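Local atomic coordinates of designed CISK-PX domain (Synthetic construct, PDB entry 4OXW), a protein that is a computationally designed version of the CISK phox-homology (PX) domain, a fold whose natural members typically bind phosphoinositide lipids at membranes. Residues M8-D14 and Y28-T34. Sequence-based numbering, arbitrary orientation.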
ATOM      1  N   MET A   8       6.935   8.674  11.467  1.00 54.00           N
ATOM      2  CA  MET A   8       5.707   8.370  10.670  1.00 51.99           C
ATOM      3  C   MET A   8       5.181   6.963  10.952  1.00 46.43           C
ATOM      4  O   MET A   8       5.912   5.980  10.818  1.00 55.26           O
ATOM      5  CB  MET A   8       5.984   8.547   9.181  1.00 51.28           C
ATOM      6  CG  MET A   8       4.754   8.418   8.296  1.00 56.45           C
ATOM      7  SD  MET A   8       4.998   9.167   6.669  1.00 53.76           S
ATOM      8  CE  MET A   8       5.156  10.899   7.100  1.00 68.83           C
ATOM      9  N   LYS A   9       3.908   6.883  11.342  1.00 36.69           N
ATOM     10  CA  LYS A   9       3.266   5.632  11.741  1.00 27.30           C
ATOM     11  C   LYS A   9       2.225   5.399  10.642  1.00 29.62           C
ATOM     12  O   LYS A   9       1.506   6.335  10.316  1.00 27.26           O
ATOM     13  CB  LYS A   9       2.575   5.828  13.099  1.00 42.57           C
ATOM     14  CG  LYS A   9       2.437   4.579  13.944  1.00 61.85           C
ATOM     15  CD  LYS A   9       2.553   4.879  15.440  1.00 72.51           C
ATOM     16  CE  LYS A   9       1.205   5.233  16.056  1.00 80.86           C
ATOM     17  NZ  LYS A   9       1.328   6.078  17.279  1.00 86.88           N
ATOM     18  N   VAL A  10       2.202   4.195  10.041  1.00 22.27           N
ATOM     19  CA  VAL A  10       1.212   3.850   9.013  1.00 21.77           C
ATOM     20  C   VAL A  10       0.478   2.562   9.341  1.00 23.31           C
ATOM     21  O   VAL A  10       1.018   1.689  10.030  1.00 21.15           O
ATOM     22  CB  VAL A  10       1.847   3.730   7.621  1.00 22.01           C
ATOM     23  CG1 VAL A  10       2.414   5.085   7.219  1.00 29.18           C
ATOM     24  CG2 VAL A  10       2.963   2.688   7.625  1.00 23.23           C
ATOM     25  N   SER A  11      -0.761   2.453   8.892  1.00 18.30           N
ATOM     26  CA  SER A  11      -1.550   1.231   9.056  1.00 18.94           C
ATOM     27  C   SER A  11      -2.591   1.176   7.945  1.00 17.83           C
ATOM     28  O   SER A  11      -2.787   2.156   7.233  1.00 18.76           O
ATOM     29  CB  SER A  11      -2.271   1.185  10.420  1.00 21.83           C
ATOM     30  OG  SER A  11      -3.189   2.263  10.573  1.00 25.05           O
ATOM     31  N   ILE A  12      -3.160  -0.010   7.726  1.00 18.23           N
ATOM     32  CA  ILE A  12      -4.194  -0.217   6.732  1.00 17.92           C
ATOM     33  C   ILE A  12      -5.380  -0.922   7.386  1.00 20.77           C
ATOM     34  O   ILE A  12      -5.453  -2.172   7.434  1.00 20.61           O
ATOM     35  CB  ILE A  12      -3.684  -1.031   5.501  1.00 18.00           C
ATOM     36  CG1 ILE A  12      -2.426  -0.389   4.938  1.00 18.54           C
ATOM     37  CG2 ILE A  12      -4.781  -1.079   4.439  1.00 18.02           C
ATOM     38  CD1 ILE A  12      -1.864  -1.120   3.727  1.00 16.39           C
ATOM     39  N   PRO A  13      -6.297  -0.116   7.951  1.00 20.69           N
ATOM     40  CA  PRO A  13      -7.407  -0.688   8.726  1.00 27.61           C
ATOM     41  C   PRO A  13      -8.407  -1.451   7.871  1.00 23.65           C
ATOM     42  O   PRO A  13      -8.984  -2.454   8.326  1.00 24.75           O
ATOM     43  CB  PRO A  13      -8.050   0.553   9.360  1.00 25.03           C
ATOM     44  CG  PRO A  13      -7.574   1.716   8.553  1.00 26.38           C
ATOM     45  CD  PRO A  13      -6.185   1.334   8.141  1.00 22.09           C
ATOM     46  N   ASP A  14      -8.603  -1.001   6.635  1.00 23.33           N
ATOM     47  CA  ASP A  14      -9.632  -1.575   5.778  1.00 24.87           C
ATOM     48  C   ASP A  14      -9.293  -1.508   4.321  1.00 23.47           C
ATOM     49  O   ASP A  14      -8.471  -0.674   3.907  1.00 21.25           O
ATOM     50  CB  ASP A  14     -10.927  -0.787   5.903  1.00 32.88           C
ATOM     51  CG  ASP A  14     -11.357  -0.590   7.311  1.00 45.81           C
ATOM     52  OD1 ASP A  14     -11.880  -1.561   7.901  1.00 49.28           O
ATOM     53  OD2 ASP A  14     -11.183   0.540   7.808  1.00 52.37           O
ATOM     54  N   TYR A  28      -7.156   0.238  -0.763  1.00 18.42           N
ATOM     55  CA  TYR A  28      -6.720   0.012   0.605  1.00 16.58           C
ATOM     56  C   TYR A  28      -6.595   1.375   1.243  1.00 17.71           C
ATOM     57  O   TYR A  28      -5.997   2.263   0.653  1.00 17.50           O
ATOM     58  CB  TYR A  28      -5.360  -0.775   0.663  1.00 15.07           C
ATOM     59  CG  TYR A  28      -5.542  -2.163   0.055  1.00 15.44           C
ATOM     60  CD1 TYR A  28      -5.977  -3.230   0.831  1.00 15.98           C
ATOM     61  CD2 TYR A  28      -5.386  -2.374  -1.295  1.00 15.99           C
ATOM     62  CE1 TYR A  28      -6.238  -4.474   0.288  1.00 17.23           C
ATOM     63  CE2 TYR A  28      -5.630  -3.622  -1.865  1.00 17.83           C
ATOM     64  CZ  TYR A  28      -6.106  -4.677  -1.066  1.00 17.61           C
ATOM     65  OH  TYR A  28      -6.386  -5.959  -1.586  1.00 19.41           O
ATOM     66  N   LYS A  29      -7.223   1.546   2.404  1.00 19.48           N
ATOM     67  CA  LYS A  29      -7.169   2.800   3.129  1.00 20.62           C
ATOM     68  C   LYS A  29      -5.931   2.813   4.024  1.00 19.31           C
ATOM     69  O   LYS A  29      -5.844   2.047   4.979  1.00 21.29           O
ATOM     70  CB  LYS A  29      -8.442   2.945   3.972  1.00 22.75           C
ATOM     71  CG  LYS A  29      -8.430   4.183   4.822  1.00 23.49           C
ATOM     72  CD  LYS A  29      -9.679   4.303   5.675  1.00 31.59           C
ATOM     73  CE  LYS A  29      -9.697   5.676   6.347  1.00 39.65           C
ATOM     74  NZ  LYS A  29     -10.866   5.823   7.280  1.00 48.92           N
ATOM     75  N   ILE A  30      -4.950   3.651   3.688  1.00 19.73           N
ATOM     76  CA  ILE A  30      -3.743   3.787   4.497  1.00 18.09           C
ATOM     77  C   ILE A  30      -3.925   5.001   5.452  1.00 17.98           C
ATOM     78  O   ILE A  30      -4.108   6.141   4.991  1.00 21.76           O
ATOM     79  CB  ILE A  30      -2.490   4.000   3.660  1.00 18.23           C
ATOM     80  CG1 ILE A  30      -2.417   2.987   2.486  1.00 20.16           C
ATOM     81  CG2 ILE A  30      -1.240   3.956   4.555  1.00 19.99           C
ATOM     82  CD1 ILE A  30      -1.282   3.259   1.525  1.00 21.43           C
ATOM     83  N   LYS A  31      -3.893   4.731   6.745  1.00 19.91           N
ATOM     84  CA  LYS A  31      -3.932   5.778   7.791  1.00 20.31           C
ATOM     85  C   LYS A  31      -2.488   6.159   8.116  1.00 22.11           C
ATOM     86  O   LYS A  31      -1.639   5.289   8.340  1.00 21.70           O
ATOM     87  CB  LYS A  31      -4.662   5.273   9.055  1.00 26.30           C
ATOM     88  CG  LYS A  31      -6.178   5.214   8.880  1.00 36.39           C
ATOM     89  CD  LYS A  31      -6.913   4.745  10.134  1.00 46.96           C
ATOM     90  CE  LYS A  31      -6.336   5.297  11.435  1.00 60.17           C
ATOM     91  NZ  LYS A  31      -7.164   4.856  12.606  1.00 57.74           N
ATOM     92  N   VAL A  32      -2.195   7.461   8.063  1.00 21.61           N
ATOM     93  CA  VAL A  32      -0.839   7.965   8.182  1.00 19.80           C
ATOM     94  C   VAL A  32      -0.856   8.947   9.357  1.00 23.13           C
ATOM     95  O   VAL A  32      -1.734   9.776   9.437  1.00 24.58           O
ATOM     96  CB  VAL A  32      -0.377   8.673   6.915  1.00 24.86           C
ATOM     97  CG1 VAL A  32       1.073   9.145   7.051  1.00 23.52           C
ATOM     98  CG2 VAL A  32      -0.539   7.786   5.692  1.00 24.24           C
ATOM     99  N   LYS A  33       0.057   8.756  10.311  1.00 26.50           N
ATOM    100  CA  LYS A  33       0.208   9.666  11.467  1.00 29.31           C
ATOM    101  C   LYS A  33       1.624  10.203  11.537  1.00 31.23           C
ATOM    102  O   LYS A  33       2.608   9.490  11.294  1.00 29.37           O
ATOM    103  CB  LYS A  33      -0.123   8.897  12.737  1.00 28.51           C
ATOM    104  CG  LYS A  33      -1.573   8.518  12.792  1.00 35.61           C
ATOM    105  CD  LYS A  33      -1.829   7.330  13.689  1.00 47.90           C
ATOM    106  CE  LYS A  33      -1.867   7.721  15.156  1.00 60.95           C
ATOM    107  NZ  LYS A  33      -2.700   6.747  15.923  1.00 73.34           N
ATOM    108  N   THR A  34       1.766  11.487  11.815  1.00 29.53           N
ATOM    109  CA  THR A  34       3.092  11.998  12.039  1.00 29.25           C
ATOM    110  C   THR A  34       2.905  13.157  12.987  1.00 25.42           C
ATOM    111  O   THR A  34       1.983  13.942  12.821  1.00 21.79           O
ATOM    112  CB  THR A  34       3.821  12.412  10.758  1.00 40.03           C
ATOM    113  OG1 THR A  34       5.155  12.811  11.092  1.00 48.16           O
ATOM    114  CG2 THR A  34       3.143  13.538  10.060  1.00 38.58           C
TER
HETATM  115  O   HOH W   1      -1.835   4.571  11.509  1.00 39.27           O
HETATM  116  O   HOH W   2     -11.047   3.159   8.963  1.00 47.46           O
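Pro13 sets CG and CD of its ring against the aliphatic stem of Lys31, with CG only 3.5 Å from Lys31 CD, tight for two carbons. Chi1 of Lys31 (-75°) puts its CG beside the ring, and the extended chi2 carries CD on to Pro13 CG; lysine suits this place, its methylenes packing on the ring while its ammonium group makes a weak, long ion pair with Glu38. Proline offers no N-H, and its CD lies 3.3 Å from Lys29 O, a buried carbonyl left without a hydrogen-bond partner. The antiparallel ladder is interrupted there: Ser11 and Lys31 exchange two backbone bonds, as do Lys9 and Lys33, whose pair is straighter, and beyond the proline Lys29 N still bonds Asp14 O. Ser11 OG and Lys31 O also share a water, and another links Asp14 OD2 to Lys29 NZ. On the opposite face, Ile12 CG2 meets Tyr28 CB at 3.8 Å, while CG1 runs alongside that of Ile30; Phe48 touches both isoleucines. Lys9 and Lys33 lie side by side, their NZ atoms 4.3 Å apart, and probably repel mildly. The chemistry implies a two-faced PX hairpin: Val10, Ile12, Ile30 and Val32 make one face apolar, lysines and waters line the other, and helix 78-96 bonds the outward backbone of 8-14.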